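Local coordinates for protein hexokinase (Schistosoma mansoni, PDB 1BDG) that catalyses the ATP-dependent phosphorylation of hexoses such as glucose, mannose and fructose to their 6-phosphates, the entry step of glycolysis, at residues Asn196-Thr201 against Gly215-Thr220; Gly221-Tyr226 against Asn247-Ala252; Leu71-Gly76 against Leu139-Ser144; Phe143-Val148 against Trp160-Ser165. All coordinates share one frame; numbering follows the deposited sequence.

Contact 1. Residues Asn196-Thr201 against Gly215-Thr220; sequences NDTVGT and GLIVGT. With GLC (alpha-D-glucopyranose), chain B; SO4 (sulfate ion), chain C.
Ile217 turns CG1 anti to its own carbonyl carbon (chi1 -69°) and Thr198 places its methyl CG2 likewise anti to its carbonyl, which lets the two branches cross obliquely, Thr198 CG2 lying 3.8 Å from Ile217 CG1. At the end of the same isoleucine branch CD1 reaches Thr201 on the next turn of the helix, while the other branch, CG2, is turned to C6 of the glucose. No hydrogen bond joins the two segments. The axis of helix 197-201 passes 6.7 Å from that of strand 215-218, and Gly215, bare of any side chain, faces the first turn, with its carbonyl O against Thr198 CB. The helix begins at a classic N-cap: Asn196 OD1 accepts from Thr198 OG1 at 2.7 Å and from Thr198 N at 3.3 Å, which fixes the amide so that ND2 faces the sugar. Residues 215-220 probably correspond to the phosphate-2 region of the actin-like ATPase fold, consistent with Thr220 N and Thr220 OG1 both donating to one oxygen of a sulfate ion, probably from the crystallisation liquor, that Thr78 also binds. Asn196 ND2 donates to glucose O3 in a nearly straight bond (169°). The carboxylate of Asp197 reaches two hydroxyls, OD1 accepting from glucose O4 at 2.7 Å and OD2 from glucose O6 at 2.9 Å, with Ser144 OG a further hydrogen-bond partner of OD2.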
loop_
_atom_site.group_PDB
_atom_site.type_symbol
_atom_site.label_atom_id
_atom_site.label_comp_id
_atom_site.label_asym_id
_atom_site.label_seq_id
_atom_site.Cartn_x
_atom_site.Cartn_y
_atom_site.Cartn_z
ATOM N N ASN A 196 1.669 7.597 9.210
ATOM C CA ASN A 196 1.762 6.709 8.054
ATOM C C ASN A 196 0.337 6.607 7.433
ATOM O O ASN A 196 -0.666 6.872 8.105
ATOM C CB ASN A 196 2.269 5.350 8.538
ATOM C CG ASN A 196 2.529 4.390 7.415
ATOM O OD1 ASN A 196 1.709 3.513 7.125
ATOM N ND2 ASN A 196 3.669 4.541 6.772
ATOM N N ASP A 197 0.221 6.241 6.167
ATOM C CA ASP A 197 -1.112 6.151 5.589
ATOM C C ASP A 197 -2.011 5.139 6.289
ATOM O O ASP A 197 -3.164 5.439 6.551
ATOM C CB ASP A 197 -1.093 5.936 4.066
ATOM C CG ASP A 197 -0.248 4.747 3.628
ATOM O OD1 ASP A 197 0.020 3.833 4.425
ATOM O OD2 ASP A 197 0.145 4.710 2.455
ATOM N N THR A 198 -1.487 3.975 6.663
ATOM C CA THR A 198 -2.306 2.973 7.339
ATOM C C THR A 198 -2.895 3.550 8.613
ATOM O O THR A 198 -4.098 3.414 8.875
ATOM C CB THR A 198 -1.485 1.779 7.713
ATOM O OG1 THR A 198 -0.279 2.229 8.324
ATOM C CG2 THR A 198 -1.160 0.962 6.497
ATOM N N VAL A 199 -2.036 4.229 9.380
ATOM C CA VAL A 199 -2.415 4.868 10.649
ATOM C C VAL A 199 -3.499 5.913 10.364
ATOM O O VAL A 199 -4.551 5.919 11.009
ATOM C CB VAL A 199 -1.179 5.513 11.348
ATOM C CG1 VAL A 199 -1.527 5.947 12.748
ATOM C CG2 VAL A 199 -0.038 4.516 11.407
ATOM N N GLY A 200 -3.272 6.739 9.344
ATOM C CA GLY A 200 -4.242 7.747 8.971
ATOM C C GLY A 200 -5.563 7.101 8.616
ATOM O O GLY A 200 -6.619 7.600 8.974
ATOM N N THR A 201 -5.512 5.977 7.917
ATOM C CA THR A 201 -6.720 5.260 7.528
ATOM C C THR A 201 -7.432 4.716 8.776
ATOM O O THR A 201 -8.628 4.935 8.947
ATOM C CB THR A 201 -6.386 4.117 6.528
ATOM O OG1 THR A 201 -5.778 4.668 5.347
ATOM C CG2 THR A 201 -7.625 3.347 6.139
ATOM N N GLY A 215 -6.155 -0.792 9.924
ATOM C CA GLY A 215 -6.160 0.151 8.825
ATOM C C GLY A 215 -5.385 -0.477 7.692
ATOM O O GLY A 215 -4.158 -0.463 7.719
ATOM N N LEU A 216 -6.078 -1.049 6.715
ATOM C CA LEU A 216 -5.426 -1.722 5.591
ATOM C C LEU A 216 -5.263 -0.911 4.313
ATOM O O LEU A 216 -6.213 -0.312 3.828
ATOM C CB LEU A 216 -6.182 -3.016 5.272
ATOM C CG LEU A 216 -5.789 -3.874 4.069
ATOM C CD1 LEU A 216 -4.364 -4.413 4.219
ATOM C CD2 LEU A 216 -6.775 -5.014 3.943
ATOM N N ILE A 217 -4.065 -0.949 3.738
ATOM C CA ILE A 217 -3.780 -0.252 2.481
ATOM C C ILE A 217 -3.358 -1.241 1.397
ATOM O O ILE A 217 -2.341 -1.908 1.524
ATOM C CB ILE A 217 -2.655 0.802 2.619
ATOM C CG1 ILE A 217 -3.118 1.987 3.462
ATOM C CG2 ILE A 217 -2.234 1.277 1.258
ATOM C CD1 ILE A 217 -4.243 2.784 2.836
ATOM N N VAL A 218 -4.180 -1.389 0.369
ATOM C CA VAL A 218 -3.861 -2.271 -0.739
ATOM C C VAL A 218 -3.969 -1.445 -2.028
ATOM O O VAL A 218 -4.957 -1.505 -2.759
ATOM C CB VAL A 218 -4.750 -3.571 -0.746
ATOM C CG1 VAL A 218 -4.327 -4.507 0.398
ATOM C CG2 VAL A 218 -6.226 -3.248 -0.584
ATOM N N GLY A 219 -2.961 -0.611 -2.260
ATOM C CA GLY A 219 -2.947 0.255 -3.428
ATOM C C GLY A 219 -1.619 0.180 -4.139
ATOM O O GLY A 219 -1.192 -0.910 -4.494
ATOM N N THR A 220 -0.965 1.314 -4.364
ATOM C CA THR A 220 0.341 1.308 -5.031
ATOM C C THR A 220 1.256 0.370 -4.230
ATOM O O THR A 220 2.106 -0.332 -4.792
ATOM C CB THR A 220 0.949 2.745 -5.121
ATOM O OG1 THR A 220 0.121 3.562 -5.961
ATOM C CG2 THR A 220 2.351 2.711 -5.721
HETATM C C1 GLC B . 4.625 0.968 1.053
HETATM C C2 GLC B . 5.232 1.807 2.177
HETATM C C3 GLC B . 4.336 1.756 3.394
HETATM C C4 GLC B . 2.936 2.205 3.015
HETATM C C5 GLC B . 2.416 1.330 1.895
HETATM C C6 GLC B . 1.042 1.762 1.420
HETATM O O1 GLC B . 4.477 -0.332 1.516
HETATM O O2 GLC B . 6.522 1.311 2.532
HETATM O O3 GLC B . 4.844 2.603 4.414
HETATM O O4 GLC B . 2.086 2.122 4.134
HETATM O O5 GLC B . 3.297 1.427 0.775
HETATM O O6 GLC B . 1.130 2.788 0.454
HETATM S S SO4 C . -2.668 4.617 -2.964
HETATM O O1 SO4 C . -3.722 4.093 -3.813
HETATM O O2 SO4 C . -2.846 6.032 -2.756
HETATM O O3 SO4 C . -2.692 3.951 -1.683
HETATM O O4 SO4 C . -1.394 4.389 -3.584
#

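Contact 2. Residues Gly221-Tyr226 against Asn247-Ala252; sequences GTNVAY and NTEWGA. With GLC (alpha-D-glucopyranose), chain B.
Ala225 and Asn247 form an antiparallel non-hydrogen-bonded pair, CA to CA 4.6 Å, beyond which the chain leaves the sheet, takes left-handed backbone angles at Glu249 and enters a 3-10 segment at Trp250. Asn223 is gripped at both ends of its amide. Its OD1 accepts from Glu249 N at 2.9 Å, the donor tilted 28° from the carbonyl plane, and its ND2 donates to Asn247 OD1 at 2.9 Å and to glucose O4 at 3.0 Å. Strands 222-229 and 243-247 are neighbours in the mixed sheet of the large subdomain, so the loop following the second strand is laid beside the start of the first, at the sugar. There Glu249 OE1 accepts from glucose O3, and OE2 from glucose O2 at 2.7 Å. Beside it, Thr248 OG1 donates to Val224 O at 2.6 Å. Val224 CB sits over the six-membered ring of Trp250, a CH-pi contact 3.9 Å from the centroid, while Trp250 NE1 donates to Thr222 OG1, which lies close to the indole plane.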
loop_
_atom_site.group_PDB
_atom_site.type_symbol
_atom_site.label_atom_id
_atom_site.label_comp_id
_atom_site.label_asym_id
_atom_site.label_seq_id
_atom_site.Cartn_x
_atom_site.Cartn_y
_atom_site.Cartn_z
ATOM N N GLY A 221 0.973 0.294 -2.930
ATOM C CA GLY A 221 1.706 -0.550 -2.011
ATOM C C GLY A 221 0.792 -1.146 -0.952
ATOM O O GLY A 221 -0.320 -0.674 -0.762
ATOM N N THR A 222 1.234 -2.205 -0.283
ATOM C CA THR A 222 0.421 -2.831 0.739
ATOM C C THR A 222 1.073 -2.694 2.100
ATOM O O THR A 222 2.311 -2.688 2.224
ATOM C CB THR A 222 0.110 -4.318 0.410
ATOM O OG1 THR A 222 -0.823 -4.831 1.363
ATOM C CG2 THR A 222 1.358 -5.181 0.434
ATOM N N ASN A 223 0.232 -2.507 3.112
ATOM C CA ASN A 223 0.673 -2.352 4.492
ATOM C C ASN A 223 -0.565 -2.274 5.380
ATOM O O ASN A 223 -1.625 -1.878 4.920
ATOM C CB ASN A 223 1.515 -1.089 4.652
ATOM C CG ASN A 223 2.191 -1.010 5.989
ATOM O OD1 ASN A 223 2.095 -1.927 6.787
ATOM N ND2 ASN A 223 2.876 0.083 6.248
ATOM N N VAL A 224 -0.433 -2.682 6.636
ATOM C CA VAL A 224 -1.532 -2.653 7.583
ATOM C C VAL A 224 -1.019 -2.045 8.885
ATOM O O VAL A 224 0.192 -2.054 9.164
ATOM C CB VAL A 224 -2.050 -4.066 7.903
ATOM C CG1 VAL A 224 -1.217 -4.717 8.982
ATOM C CG2 VAL A 224 -3.478 -4.007 8.334
ATOM N N ALA A 225 -1.945 -1.521 9.680
ATOM C CA ALA A 225 -1.633 -0.924 10.958
ATOM C C ALA A 225 -2.767 -1.402 11.828
ATOM O O ALA A 225 -3.881 -1.570 11.335
ATOM C CB ALA A 225 -1.654 0.569 10.844
ATOM N N TYR A 226 -2.501 -1.653 13.103
ATOM C CA TYR A 226 -3.543 -2.136 14.000
ATOM C C TYR A 226 -3.329 -1.646 15.441
ATOM O O TYR A 226 -2.236 -1.201 15.788
ATOM C CB TYR A 226 -3.609 -3.676 13.926
ATOM C CG TYR A 226 -2.454 -4.378 14.589
ATOM C CD1 TYR A 226 -1.234 -4.512 13.945
ATOM C CD2 TYR A 226 -2.561 -4.851 15.898
ATOM C CE1 TYR A 226 -0.136 -5.095 14.602
ATOM C CE2 TYR A 226 -1.487 -5.431 16.557
ATOM C CZ TYR A 226 -0.276 -5.549 15.913
ATOM O OH TYR A 226 0.800 -6.094 16.576
ATOM N N ASN A 247 2.604 0.277 13.199
ATOM C CA ASN A 247 2.753 0.315 11.749
ATOM C C ASN A 247 3.602 -0.924 11.437
ATOM O O ASN A 247 4.831 -0.933 11.606
ATOM C CB ASN A 247 3.463 1.594 11.315
ATOM C CG ASN A 247 3.762 1.627 9.828
ATOM O OD1 ASN A 247 3.245 0.834 9.050
ATOM N ND2 ASN A 247 4.597 2.560 9.430
ATOM N N THR A 248 2.920 -1.987 11.027
ATOM C CA THR A 248 3.551 -3.264 10.738
ATOM C C THR A 248 4.629 -3.152 9.695
ATOM O O THR A 248 5.739 -3.619 9.906
ATOM C CB THR A 248 2.509 -4.295 10.290
ATOM O OG1 THR A 248 1.979 -3.910 9.017
ATOM C CG2 THR A 248 1.379 -4.359 11.305
ATOM N N GLU A 249 4.290 -2.528 8.574
ATOM C CA GLU A 249 5.220 -2.346 7.468
ATOM C C GLU A 249 5.583 -3.760 6.975
ATOM O O GLU A 249 6.756 -4.129 6.847
ATOM C CB GLU A 249 6.431 -1.545 7.950
ATOM C CG GLU A 249 7.199 -0.804 6.861
ATOM C CD GLU A 249 6.370 0.213 6.079
ATOM O OE1 GLU A 249 5.935 1.231 6.654
ATOM O OE2 GLU A 249 6.190 0.003 4.865
ATOM N N TRP A 250 4.522 -4.524 6.688
ATOM C CA TRP A 250 4.593 -5.909 6.233
ATOM C C TRP A 250 5.033 -6.108 4.792
ATOM O O TRP A 250 5.201 -7.244 4.334
ATOM C CB TRP A 250 3.250 -6.624 6.475
ATOM C CG TRP A 250 2.084 -6.263 5.544
ATOM C CD1 TRP A 250 2.147 -5.580 4.361
ATOM C CD2 TRP A 250 0.707 -6.627 5.718
ATOM N NE1 TRP A 250 0.905 -5.502 3.791
ATOM C CE2 TRP A 250 0.001 -6.134 4.598
ATOM C CE3 TRP A 250 0.007 -7.327 6.705
ATOM C CZ2 TRP A 250 -1.383 -6.322 4.436
ATOM C CZ3 TRP A 250 -1.369 -7.517 6.543
ATOM C CH2 TRP A 250 -2.046 -7.015 5.417
ATOM N N GLY A 251 5.146 -5.018 4.044
ATOM C CA GLY A 251 5.597 -5.147 2.674
ATOM C C GLY A 251 6.962 -5.811 2.706
ATOM O O GLY A 251 7.347 -6.530 1.782
ATOM N N ALA A 252 7.689 -5.591 3.792
ATOM C CA ALA A 252 9.011 -6.171 3.946
ATOM C C ALA A 252 9.034 -7.660 4.266
ATOM O O ALA A 252 10.110 -8.230 4.358
ATOM C CB ALA A 252 9.804 -5.400 4.978
HETATM C C1 GLC B . 4.625 0.968 1.053
HETATM C C2 GLC B . 5.232 1.807 2.177
HETATM C C3 GLC B . 4.336 1.756 3.394
HETATM C C4 GLC B . 2.936 2.205 3.015
HETATM C C5 GLC B . 2.416 1.330 1.895
HETATM C C6 GLC B . 1.042 1.762 1.420
HETATM O O1 GLC B . 4.477 -0.332 1.516
HETATM O O2 GLC B . 6.522 1.311 2.532
HETATM O O3 GLC B . 4.844 2.603 4.414
HETATM O O4 GLC B . 2.086 2.122 4.134
HETATM O O5 GLC B . 3.297 1.427 0.775
HETATM O O6 GLC B . 1.130 2.788 0.454
#

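Contact 3. Residues Leu71-Gly76 against Leu139-Ser144; sequences LALDLG and LGFTFS. With GLC (alpha-D-glucopyranose), chain B.
Leu73 lies obliquely across two neighbours of the adjoining strand, its CG 3.9 Å from Leu139 CD1 and its CB 3.8 Å from Phe141 CD1. Phe141 swings its ring anti to the backbone N (chi1 -165°), which carries the CD1-CE1 side across to Leu73 and on to Leu75. Two residues further, Leu75 and Phe143 run side by side in the same direction, and Leu75 CD2 meets the edge of the Phe143 ring in its plane, 3.8 Å from CE1. Phe143 CB in turn lies above the centre of the Phe141 ring, so two phenylalanines and four leucines make one continuous apolar layer, covered by helices 112-129 and 174-183. On the opposite face Asp74 and Thr142 also lie alongside each other, with OD1 next to the methyl CG2, and Ala72 is paired with Gly140. The strands run parallel within 13° and are laced by backbone bonds, among them Leu75 N to Thr142 O (2.9 Å) and Ser144 N to Leu75 O (2.8 Å). Ser144 OG also lies 2.7 Å from Leu75 O, and Gly76 has a positive phi (122°) at which a CB would hit the preceding carbonyl oxygen. Strand 71-75 runs into the glycine-rich turn toward strand 80-87, the predicted ATP site, consistent with the phosphate-1 hairpin of actin-like ATPase domains; strand 139-143 flanks it and ends at Ser144 of the sugar site.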
loop_
_atom_site.group_PDB
_atom_site.type_symbol
_atom_site.label_atom_id
_atom_site.label_comp_id
_atom_site.label_asym_id
_atom_site.label_seq_id
_atom_site.Cartn_x
_atom_site.Cartn_y
_atom_site.Cartn_z
ATOM N N LEU A 71 -4.264 21.560 8.273
ATOM C CA LEU A 71 -3.858 21.240 6.912
ATOM C C LEU A 71 -3.450 19.782 6.975
ATOM O O LEU A 71 -3.190 19.262 8.060
ATOM C CB LEU A 71 -2.651 22.081 6.478
ATOM C CG LEU A 71 -2.811 23.603 6.364
ATOM C CD1 LEU A 71 -1.502 24.179 5.908
ATOM C CD2 LEU A 71 -3.915 23.986 5.405
ATOM N N ALA A 72 -3.379 19.118 5.833
ATOM C CA ALA A 72 -2.990 17.716 5.811
ATOM C C ALA A 72 -2.451 17.396 4.440
ATOM O O ALA A 72 -3.081 17.739 3.439
ATOM C CB ALA A 72 -4.186 16.842 6.117
ATOM N N LEU A 73 -1.262 16.807 4.388
ATOM C CA LEU A 73 -0.651 16.431 3.116
ATOM C C LEU A 73 -0.727 14.915 2.998
ATOM O O LEU A 73 -0.933 14.227 4.001
ATOM C CB LEU A 73 0.817 16.868 3.072
ATOM C CG LEU A 73 1.171 18.361 3.007
ATOM C CD1 LEU A 73 2.676 18.540 3.055
ATOM C CD2 LEU A 73 0.633 18.968 1.719
ATOM N N ASP A 74 -0.557 14.392 1.788
ATOM C CA ASP A 74 -0.574 12.941 1.565
ATOM C C ASP A 74 0.592 12.670 0.627
ATOM O O ASP A 74 0.662 13.303 -0.418
ATOM C CB ASP A 74 -1.893 12.508 0.894
ATOM C CG ASP A 74 -2.273 11.064 1.212
ATOM O OD1 ASP A 74 -1.376 10.261 1.565
ATOM O OD2 ASP A 74 -3.474 10.726 1.126
ATOM N N LEU A 75 1.540 11.818 1.026
ATOM C CA LEU A 75 2.692 11.510 0.161
ATOM C C LEU A 75 3.092 10.018 0.135
ATOM O O LEU A 75 3.251 9.384 1.182
ATOM C CB LEU A 75 3.918 12.379 0.526
ATOM C CG LEU A 75 5.149 12.283 -0.406
ATOM C CD1 LEU A 75 4.790 12.785 -1.800
ATOM C CD2 LEU A 75 6.327 13.070 0.129
ATOM N N GLY A 76 3.256 9.472 -1.068
ATOM C CA GLY A 76 3.647 8.081 -1.200
ATOM C C GLY A 76 2.663 7.248 -1.996
ATOM O O GLY A 76 3.075 6.379 -2.780
ATOM N N LEU A 139 -0.220 21.055 10.532
ATOM C CA LEU A 139 -0.278 20.102 9.443
ATOM C C LEU A 139 -0.091 18.649 9.863
ATOM O O LEU A 139 0.700 18.348 10.747
ATOM C CB LEU A 139 0.736 20.525 8.373
ATOM C CG LEU A 139 1.061 19.779 7.083
ATOM C CD1 LEU A 139 1.534 20.787 6.051
ATOM C CD2 LEU A 139 2.142 18.733 7.302
ATOM N N GLY A 140 -0.920 17.773 9.305
ATOM C CA GLY A 140 -0.815 16.356 9.568
ATOM C C GLY A 140 -0.165 15.802 8.313
ATOM O O GLY A 140 -0.736 15.904 7.230
ATOM N N PHE A 141 1.040 15.256 8.440
ATOM C CA PHE A 141 1.779 14.711 7.308
ATOM C C PHE A 141 1.638 13.188 7.170
ATOM O O PHE A 141 2.177 12.427 7.976
ATOM C CB PHE A 141 3.254 15.099 7.450
ATOM C CG PHE A 141 4.080 14.930 6.199
ATOM C CD1 PHE A 141 3.494 14.896 4.935
ATOM C CD2 PHE A 141 5.469 14.841 6.290
ATOM C CE1 PHE A 141 4.290 14.776 3.791
ATOM C CE2 PHE A 141 6.261 14.722 5.160
ATOM C CZ PHE A 141 5.678 14.690 3.915
ATOM N N THR A 142 0.867 12.745 6.180
ATOM C CA THR A 142 0.705 11.320 5.917
ATOM C C THR A 142 1.866 10.949 5.022
ATOM O O THR A 142 1.810 11.180 3.813
ATOM C CB THR A 142 -0.593 11.050 5.167
ATOM O OG1 THR A 142 -1.692 11.249 6.055
ATOM C CG2 THR A 142 -0.629 9.643 4.620
ATOM N N PHE A 143 2.946 10.464 5.624
ATOM C CA PHE A 143 4.144 10.076 4.880
ATOM C C PHE A 143 4.119 8.553 4.755
ATOM O O PHE A 143 4.485 7.841 5.689
ATOM C CB PHE A 143 5.387 10.532 5.637
ATOM C CG PHE A 143 6.655 10.444 4.843
ATOM C CD1 PHE A 143 6.729 10.978 3.554
ATOM C CD2 PHE A 143 7.800 9.878 5.401
ATOM C CE1 PHE A 143 7.931 10.957 2.837
ATOM C CE2 PHE A 143 8.997 9.850 4.702
ATOM C CZ PHE A 143 9.066 10.395 3.412
ATOM N N SER A 144 3.675 8.062 3.603
ATOM C CA SER A 144 3.548 6.631 3.353
ATOM C C SER A 144 4.851 5.845 3.329
ATOM O O SER A 144 5.084 5.087 2.378
ATOM C CB SER A 144 2.846 6.404 2.015
ATOM O OG SER A 144 1.746 7.271 1.858
HETATM C C1 GLC B . 4.625 0.968 1.053
HETATM C C2 GLC B . 5.232 1.807 2.177
HETATM C C3 GLC B . 4.336 1.756 3.394
HETATM C C4 GLC B . 2.936 2.205 3.015
HETATM C C5 GLC B . 2.416 1.330 1.895
HETATM C C6 GLC B . 1.042 1.762 1.420
HETATM O O1 GLC B . 4.477 -0.332 1.516
HETATM O O2 GLC B . 6.522 1.311 2.532
HETATM O O3 GLC B . 4.844 2.603 4.414
HETATM O O4 GLC B . 2.086 2.122 4.134
HETATM O O5 GLC B . 3.297 1.427 0.775
HETATM O O6 GLC B . 1.130 2.788 0.454
HETATM O O HOH W 1 -0.405 7.903 0.933
#

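Contact 4. Residues Phe143-Val148 against Trp160-Ser165; sequences FSFPCV and WTKGFS. With GLC (alpha-D-glucopyranose), chain B.
Phe145 and Trp160 lie at the heart of an aromatic cluster that, with Phe143 and Phe164, joins the end of strand 137-143 to a type II' beta turn running from Thr161 to Phe164. The packing is dense here. Phe145 has its ring anti to the carbonyl carbon (chi1 -67°), which offers one face to Trp160: the indole comes in edge-on, six-membered ring centroid 4.8 Å from that of Phe145 and planes at 88°, a T-shaped pair. Phe145 then uses its own edge against the face of Phe164, CZ meeting CD1 at 3.8 Å with the rings inclined by 62°. Thr161 packs on that edge too, its carbonyl O 3.1 Å from Phe145 CE1. Phe143 joins the group with CZ against Trp160 CZ3 (3.7 Å), the two rings oblique to each other, while Trp160 NE1 is tied to Ala166 O. Looser is the meeting of Pro146 CD and Thr161 CG2, tip to tip at 4.0 Å, and Gly163 forms the partly exposed outer end of the turn. The sugar side is buried but polar. Lys162, at the second position of the turn, bends back at its third torsion past the Phe145 ring. Its ammonium is too far from that ring for more than a weak attraction, and instead NZ donates to glucose O5 at 3.1 Å and to O6 at 2.8 Å. At another hydroxyl of the sugar, Thr161 OG1 donates to glucose O2 at 2.7 Å.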
loop_
_atom_site.group_PDB
_atom_site.type_symbol
_atom_site.label_atom_id
_atom_site.label_comp_id
_atom_site.label_asym_id
_atom_site.label_seq_id
_atom_site.Cartn_x
_atom_site.Cartn_y
_atom_site.Cartn_z
ATOM N N PHE A 143 2.946 10.464 5.624
ATOM C CA PHE A 143 4.144 10.076 4.880
ATOM C C PHE A 143 4.119 8.553 4.755
ATOM O O PHE A 143 4.485 7.841 5.689
ATOM C CB PHE A 143 5.387 10.532 5.637
ATOM C CG PHE A 143 6.655 10.444 4.843
ATOM C CD1 PHE A 143 6.729 10.978 3.554
ATOM C CD2 PHE A 143 7.800 9.878 5.401
ATOM C CE1 PHE A 143 7.931 10.957 2.837
ATOM C CE2 PHE A 143 8.997 9.850 4.702
ATOM C CZ PHE A 143 9.066 10.395 3.412
ATOM N N SER A 144 3.675 8.062 3.603
ATOM C CA SER A 144 3.548 6.631 3.353
ATOM C C SER A 144 4.851 5.845 3.329
ATOM O O SER A 144 5.084 5.087 2.378
ATOM C CB SER A 144 2.846 6.404 2.015
ATOM O OG SER A 144 1.746 7.271 1.858
ATOM N N PHE A 145 5.691 5.954 4.351
ATOM C CA PHE A 145 6.934 5.195 4.330
ATOM C C PHE A 145 7.325 4.760 5.730
ATOM O O PHE A 145 6.820 5.303 6.713
ATOM C CB PHE A 145 8.059 6.018 3.673
ATOM C CG PHE A 145 7.846 6.273 2.203
ATOM C CD1 PHE A 145 8.101 5.282 1.268
ATOM C CD2 PHE A 145 7.335 7.485 1.762
ATOM C CE1 PHE A 145 7.840 5.498 -0.074
ATOM C CE2 PHE A 145 7.075 7.699 0.423
ATOM C CZ PHE A 145 7.327 6.709 -0.489
ATOM N N PRO A 146 8.202 3.747 5.843
ATOM C CA PRO A 146 8.635 3.266 7.157
ATOM C C PRO A 146 9.479 4.329 7.815
ATOM O O PRO A 146 10.456 4.797 7.233
ATOM C CB PRO A 146 9.479 2.046 6.808
ATOM C CG PRO A 146 10.082 2.427 5.510
ATOM C CD PRO A 146 8.909 3.021 4.773
ATOM N N CYS A 147 9.067 4.737 9.007
ATOM C CA CYS A 147 9.772 5.749 9.797
ATOM C C CYS A 147 9.815 5.280 11.244
ATOM O O CYS A 147 8.916 4.582 11.704
ATOM C CB CYS A 147 9.028 7.097 9.768
ATOM S SG CYS A 147 8.868 7.925 8.182
ATOM N N VAL A 148 10.872 5.649 11.946
ATOM C CA VAL A 148 11.027 5.328 13.365
ATOM C C VAL A 148 10.426 6.537 14.082
ATOM O O VAL A 148 11.017 7.620 14.087
ATOM C CB VAL A 148 12.508 5.234 13.746
ATOM C CG1 VAL A 148 12.658 5.095 15.228
ATOM C CG2 VAL A 148 13.169 4.106 13.013
ATOM N N TRP A 160 13.363 4.227 1.558
ATOM C CA TRP A 160 12.389 4.588 0.547
ATOM C C TRP A 160 11.879 3.294 -0.043
ATOM O O TRP A 160 12.679 2.396 -0.367
ATOM C CB TRP A 160 13.025 5.392 -0.599
ATOM C CG TRP A 160 13.202 6.889 -0.417
ATOM C CD1 TRP A 160 14.369 7.566 -0.512
ATOM C CD2 TRP A 160 12.179 7.885 -0.225
ATOM N NE1 TRP A 160 14.148 8.911 -0.403
ATOM C CE2 TRP A 160 12.813 9.138 -0.229
ATOM C CE3 TRP A 160 10.790 7.835 -0.056
ATOM C CZ2 TRP A 160 12.109 10.344 -0.073
ATOM C CZ3 TRP A 160 10.086 9.041 0.099
ATOM C CH2 TRP A 160 10.748 10.271 0.089
ATOM N N THR A 161 10.560 3.183 -0.165
ATOM C CA THR A 161 9.960 2.014 -0.775
ATOM C C THR A 161 9.253 2.575 -1.996
ATOM O O THR A 161 9.285 3.788 -2.226
ATOM C CB THR A 161 8.947 1.342 0.162
ATOM O OG1 THR A 161 7.869 2.243 0.437
ATOM C CG2 THR A 161 9.613 0.941 1.463
ATOM N N LYS A 162 8.680 1.703 -2.816
ATOM C CA LYS A 162 7.943 2.135 -3.994
ATOM C C LYS A 162 8.781 2.778 -5.104
ATOM O O LYS A 162 9.848 2.268 -5.452
ATOM C CB LYS A 162 6.762 3.025 -3.574
ATOM C CG LYS A 162 5.650 2.230 -2.914
ATOM C CD LYS A 162 4.470 3.059 -2.535
ATOM C CE LYS A 162 4.676 3.744 -1.231
ATOM N NZ LYS A 162 3.358 4.133 -0.631
ATOM N N GLY A 163 8.284 3.864 -5.692
ATOM C CA GLY A 163 9.007 4.511 -6.772
ATOM C C GLY A 163 9.886 5.693 -6.385
ATOM O O GLY A 163 10.248 6.501 -7.251
ATOM N N PHE A 164 10.222 5.813 -5.102
ATOM C CA PHE A 164 11.047 6.918 -4.636
ATOM C C PHE A 164 12.509 6.529 -4.395
ATOM O O PHE A 164 12.820 5.386 -4.041
ATOM C CB PHE A 164 10.477 7.502 -3.351
ATOM C CG PHE A 164 9.230 8.315 -3.538
ATOM C CD1 PHE A 164 8.081 7.752 -4.089
ATOM C CD2 PHE A 164 9.177 9.627 -3.083
ATOM C CE1 PHE A 164 6.887 8.489 -4.178
ATOM C CE2 PHE A 164 8.002 10.363 -3.168
ATOM C CZ PHE A 164 6.857 9.793 -3.713
ATOM N N SER A 165 13.400 7.499 -4.600
ATOM C CA SER A 165 14.845 7.335 -4.396
ATOM C C SER A 165 15.510 8.695 -4.324
ATOM O O SER A 165 16.549 8.900 -4.931
ATOM C CB SER A 165 15.494 6.499 -5.512
ATOM O OG SER A 165 15.245 7.047 -6.792
HETATM C C1 GLC B . 4.625 0.968 1.053
HETATM C C2 GLC B . 5.232 1.807 2.177
HETATM C C3 GLC B . 4.336 1.756 3.394
HETATM C C4 GLC B . 2.936 2.205 3.015
HETATM C C5 GLC B . 2.416 1.330 1.895
HETATM C C6 GLC B . 1.042 1.762 1.420
HETATM O O1 GLC B . 4.477 -0.332 1.516
HETATM O O2 GLC B . 6.522 1.311 2.532
HETATM O O3 GLC B . 4.844 2.603 4.414
HETATM O O4 GLC B . 2.086 2.122 4.134
HETATM O O5 GLC B . 3.297 1.427 0.775
HETATM O O6 GLC B . 1.130 2.788 0.454
#

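Overall arrangement
All four contacts are buried and border the glucose, yet each does so with different chemistry. Contacts 1 and 2 belong to the large subdomain near the centre of the chain and share one sheet: strand 212-218 of the first is bonded to strand 222-229 of the second. Contacts 3 and 4 belong to the small subdomain and share Phe143 and Ser144. Contact 3 is a regular, backbone-bonded strand pair with an apolar face, contact 4 a loop cluster held by rings, contact 1 mainly van der Waals packing of helix on strand, its polar groups turned to the sugar, and contact 2 a mesh of side-chain bonds. Contacts 2 and 3, with centres about 17 Å apart, do not touch, and the sugar lies where the two subdomains meet.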